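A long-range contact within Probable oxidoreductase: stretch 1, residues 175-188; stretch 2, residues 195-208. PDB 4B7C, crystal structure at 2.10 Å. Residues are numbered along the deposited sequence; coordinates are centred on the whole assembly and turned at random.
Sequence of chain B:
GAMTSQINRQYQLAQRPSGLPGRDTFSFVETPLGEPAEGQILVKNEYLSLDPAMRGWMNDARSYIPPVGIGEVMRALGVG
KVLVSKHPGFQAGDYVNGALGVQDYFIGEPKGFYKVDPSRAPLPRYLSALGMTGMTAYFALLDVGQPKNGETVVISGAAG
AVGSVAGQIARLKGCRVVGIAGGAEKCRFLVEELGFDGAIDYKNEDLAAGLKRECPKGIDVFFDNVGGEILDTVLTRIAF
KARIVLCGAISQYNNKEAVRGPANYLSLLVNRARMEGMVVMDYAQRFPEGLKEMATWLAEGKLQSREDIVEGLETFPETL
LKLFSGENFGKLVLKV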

# COMPACT_ATOMS: atom_id res chain seq x y z
N CYS B 175 17.86 -0.14 -15.17
CA CYS B 175 17.82 -0.13 -13.72
C CYS B 175 18.98 -0.88 -13.11
O CYS B 175 19.56 -1.78 -13.71
CB CYS B 175 16.53 -0.75 -13.20
SG CYS B 175 15.04 0.02 -13.88
N ARG B 176 19.31 -0.50 -11.88
CA ARG B 176 20.13 -1.33 -11.03
C ARG B 176 19.23 -2.41 -10.45
O ARG B 176 18.22 -2.10 -9.81
CB ARG B 176 20.80 -0.52 -9.92
CG ARG B 176 21.58 -1.38 -8.95
CD ARG B 176 22.36 -0.60 -7.89
NE ARG B 176 22.99 -1.57 -7.00
CZ ARG B 176 24.11 -2.23 -7.26
NH1 ARG B 176 24.80 -2.02 -8.38
NH2 ARG B 176 24.56 -3.12 -6.38
N VAL B 177 19.60 -3.67 -10.65
CA VAL B 177 18.75 -4.79 -10.30
C VAL B 177 19.37 -5.70 -9.24
O VAL B 177 20.42 -6.32 -9.45
CB VAL B 177 18.41 -5.64 -11.54
CG1 VAL B 177 17.38 -6.69 -11.19
CG2 VAL B 177 17.93 -4.75 -12.67
N VAL B 178 18.68 -5.80 -8.11
CA VAL B 178 19.12 -6.62 -6.99
C VAL B 178 18.09 -7.69 -6.67
O VAL B 178 16.92 -7.40 -6.39
CB VAL B 178 19.41 -5.76 -5.73
CG1 VAL B 178 19.80 -6.64 -4.55
CG2 VAL B 178 20.52 -4.77 -6.02
N GLY B 179 18.55 -8.93 -6.69
CA GLY B 179 17.70 -10.07 -6.39
C GLY B 179 17.84 -10.55 -4.96
O GLY B 179 18.90 -10.43 -4.36
N ILE B 180 16.75 -11.07 -4.42
CA ILE B 180 16.77 -11.74 -3.14
C ILE B 180 16.34 -13.17 -3.37
O ILE B 180 15.24 -13.43 -3.86
CB ILE B 180 15.80 -11.12 -2.10
CG1 ILE B 180 16.15 -9.64 -1.85
CG2 ILE B 180 15.86 -11.91 -0.81
CD1 ILE B 180 15.14 -8.94 -0.95
N ALA B 181 17.21 -14.11 -3.00
CA ALA B 181 16.94 -15.53 -3.20
C ALA B 181 17.63 -16.39 -2.15
O ALA B 181 18.60 -15.96 -1.51
CB ALA B 181 17.39 -15.95 -4.59
N GLY B 182 17.11 -17.60 -1.97
CA GLY B 182 17.63 -18.53 -0.97
C GLY B 182 18.64 -19.51 -1.55
O GLY B 182 18.31 -20.32 -2.42
N GLY B 183 19.89 -19.42 -1.09
CA GLY B 183 20.95 -20.35 -1.51
C GLY B 183 21.98 -19.74 -2.44
O GLY B 183 21.67 -18.85 -3.23
N ALA B 184 23.21 -20.25 -2.35
CA ALA B 184 24.35 -19.69 -3.09
C ALA B 184 24.24 -19.90 -4.60
O ALA B 184 24.65 -19.03 -5.38
CB ALA B 184 25.65 -20.31 -2.58
N GLU B 185 23.69 -21.04 -5.01
CA GLU B 185 23.60 -21.38 -6.44
C GLU B 185 22.61 -20.47 -7.16
O GLU B 185 22.90 -19.95 -8.23
CB GLU B 185 23.22 -22.86 -6.66
CG GLU B 185 23.18 -23.34 -8.10
CD GLU B 185 24.10 -22.57 -9.06
OE1 GLU B 185 25.17 -22.03 -8.70
OE2 GLU B 185 23.76 -22.47 -10.22
N LYS B 186 21.44 -20.29 -6.55
CA LYS B 186 20.43 -19.38 -7.10
C LYS B 186 21.00 -17.98 -7.29
O LYS B 186 20.84 -17.37 -8.34
CB LYS B 186 19.19 -19.33 -6.21
CG LYS B 186 18.27 -20.52 -6.38
CD LYS B 186 17.05 -20.43 -5.46
CE LYS B 186 16.09 -21.59 -5.70
NZ LYS B 186 14.86 -21.46 -4.86
N CYS B 187 21.68 -17.49 -6.26
CA CYS B 187 22.24 -16.13 -6.28
C CYS B 187 23.32 -15.97 -7.35
O CYS B 187 23.37 -14.95 -8.05
CB CYS B 187 22.77 -15.74 -4.91
SG CYS B 187 21.42 -15.44 -3.72
N ARG B 188 24.18 -16.98 -7.47
CA ARG B 188 25.20 -17.00 -8.53
C ARG B 188 24.56 -16.96 -9.90
O ARG B 188 24.96 -16.18 -10.76
CB ARG B 188 26.05 -18.28 -8.42
CG ARG B 188 27.25 -18.36 -9.36
CD ARG B 188 27.58 -19.79 -9.82
NE ARG B 188 26.54 -20.52 -10.56
CZ ARG B 188 26.29 -20.40 -11.86
NH1 ARG B 188 26.97 -19.55 -12.61
NH2 ARG B 188 25.32 -21.14 -12.42
N GLY B 195 22.35 -11.63 -15.35
CA GLY B 195 22.87 -10.26 -15.42
C GLY B 195 22.35 -9.33 -14.33
O GLY B 195 22.40 -8.11 -14.48
N PHE B 196 21.82 -9.89 -13.25
CA PHE B 196 21.44 -9.08 -12.08
C PHE B 196 22.71 -8.37 -11.59
O PHE B 196 23.80 -8.96 -11.62
CB PHE B 196 20.89 -9.94 -10.95
CG PHE B 196 19.43 -10.32 -11.09
CD1 PHE B 196 18.92 -10.84 -12.27
CD2 PHE B 196 18.56 -10.20 -10.00
CE1 PHE B 196 17.59 -11.20 -12.38
CE2 PHE B 196 17.23 -10.57 -10.10
CZ PHE B 196 16.74 -11.07 -11.29
N ASP B 197 22.57 -7.13 -11.14
CA ASP B 197 23.70 -6.35 -10.62
C ASP B 197 24.17 -6.92 -9.30
O ASP B 197 25.35 -6.85 -8.96
CB ASP B 197 23.33 -4.89 -10.45
CG ASP B 197 23.12 -4.20 -11.76
OD1 ASP B 197 24.12 -3.90 -12.43
OD2 ASP B 197 21.95 -3.96 -12.13
N GLY B 198 23.23 -7.47 -8.56
CA GLY B 198 23.54 -8.10 -7.30
C GLY B 198 22.49 -9.10 -6.87
O GLY B 198 21.37 -9.09 -7.37
N ALA B 199 22.86 -9.95 -5.92
CA ALA B 199 21.95 -10.95 -5.39
C ALA B 199 22.26 -11.16 -3.93
O ALA B 199 23.42 -11.35 -3.56
CB ALA B 199 22.08 -12.26 -6.13
N ILE B 200 21.23 -11.15 -3.09
CA ILE B 200 21.40 -11.33 -1.66
C ILE B 200 20.86 -12.69 -1.26
O ILE B 200 19.69 -12.99 -1.48
CB ILE B 200 20.68 -10.23 -0.84
CG1 ILE B 200 21.25 -8.85 -1.19
CG2 ILE B 200 20.83 -10.51 0.65
CD1 ILE B 200 20.34 -7.70 -0.81
N ASP B 201 21.72 -13.50 -0.66
CA ASP B 201 21.35 -14.82 -0.17
C ASP B 201 20.84 -14.71 1.26
O ASP B 201 21.61 -14.78 2.21
CB ASP B 201 22.54 -15.79 -0.23
CG ASP B 201 22.17 -17.22 0.16
OD1 ASP B 201 21.02 -17.48 0.57
OD2 ASP B 201 23.05 -18.10 0.04
N TYR B 202 19.53 -14.56 1.40
CA TYR B 202 18.92 -14.29 2.72
C TYR B 202 19.06 -15.46 3.69
O TYR B 202 18.97 -15.28 4.91
CB TYR B 202 17.45 -13.87 2.59
CG TYR B 202 16.49 -14.98 2.21
CD1 TYR B 202 16.25 -15.30 0.88
CD2 TYR B 202 15.79 -15.69 3.19
CE1 TYR B 202 15.37 -16.31 0.53
CE2 TYR B 202 14.91 -16.70 2.85
CZ TYR B 202 14.70 -17.00 1.52
OH TYR B 202 13.82 -18.00 1.17
N LYS B 203 19.28 -16.66 3.17
CA LYS B 203 19.47 -17.85 4.02
C LYS B 203 20.87 -17.95 4.63
O LYS B 203 21.04 -18.58 5.66
CB LYS B 203 19.19 -19.13 3.25
CG LYS B 203 17.72 -19.43 3.11
CD LYS B 203 17.47 -20.82 2.59
CE LYS B 203 15.98 -21.12 2.55
NZ LYS B 203 15.68 -22.54 2.21
N ASN B 204 21.85 -17.33 3.97
CA ASN B 204 23.25 -17.42 4.40
C ASN B 204 23.87 -16.09 4.79
O ASN B 204 25.04 -16.01 5.15
CB ASN B 204 24.10 -18.06 3.29
CG ASN B 204 23.82 -19.53 3.10
OD1 ASN B 204 23.67 -20.28 4.06
ND2 ASN B 204 23.79 -19.96 1.84
N GLU B 205 23.07 -15.04 4.74
CA GLU B 205 23.55 -13.68 4.94
C GLU B 205 22.43 -12.81 5.50
O GLU B 205 21.26 -13.02 5.19
CB GLU B 205 24.08 -13.15 3.61
CG GLU B 205 24.35 -11.66 3.58
CD GLU B 205 24.72 -11.18 2.19
OE1 GLU B 205 24.40 -11.84 1.17
OE2 GLU B 205 25.35 -10.12 2.11
N ASP B 206 22.78 -11.84 6.34
CA ASP B 206 21.77 -10.93 6.89
C ASP B 206 21.22 -10.03 5.79
O ASP B 206 21.98 -9.34 5.10
CB ASP B 206 22.35 -10.07 8.03
CG ASP B 206 21.32 -9.10 8.60
OD1 ASP B 206 20.36 -9.56 9.27
OD2 ASP B 206 21.48 -7.88 8.39
N LEU B 207 19.90 -10.03 5.63
CA LEU B 207 19.23 -9.30 4.54
C LEU B 207 19.48 -7.79 4.61
O LEU B 207 19.85 -7.17 3.61
CB LEU B 207 17.73 -9.58 4.53
CG LEU B 207 16.95 -8.86 3.40
CD1 LEU B 207 17.63 -8.87 2.03
CD2 LEU B 207 15.55 -9.46 3.29
N ALA B 208 19.30 -7.22 5.80
CA ALA B 208 19.54 -5.78 6.02
C ALA B 208 20.96 -5.36 5.61
O ALA B 208 21.14 -4.35 4.92
CB ALA B 208 19.29 -5.41 7.47
O HOH W 1 26.94 -5.11 -7.24

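Two parallel strands, paired from Val 178/Gly 198 to Ile 180/Ile 200, lie at the centre of this contact, which buries 864 Å² in all. Stretch 2 approaches with Phe 196, whose ring lies with one face against Val 177 CG1, 3.9 Å from CD2 of the ring, while Gly 179 N sits at its edge; a CB on Gly 179 would clash with Phe 196 CD2. Asp 197 then turns its carboxylate back to the neighbouring strand, OD2 accepting a hydrogen bond from Val 177 N (2.8 Å), and its CB lies over one face of the Arg 176 guanidinium.

From Gly 198 the backbones zip together: Gly 198 N donates to Val 177 O (3.2 Å), Gly 179 N to Gly 198 O (2.9 Å), Ile 200 N to Gly 179 O (2.7 Å) and Ala 181 N to Ile 200 O (3.1 Å). The small Ala 199 packs its CB 3.8 Å from Cys 187 CB, whereas Ile 200 points to the other face, with CD1 3.9 Å from Val 178 CG1. Asp 201, chi1 t, receives Gly 183 N at OD1 (2.8 Å), tethering the turn that leads into the helix. Tyr 202 CD1 meets Ile 180 CG2 (3.8 Å), Asn 204 ND2 steadies the Asp 201 carboxylate through OD2 (2.7 Å), and Leu 207 CD1 reaches Ile 180 CD1 (3.9 Å).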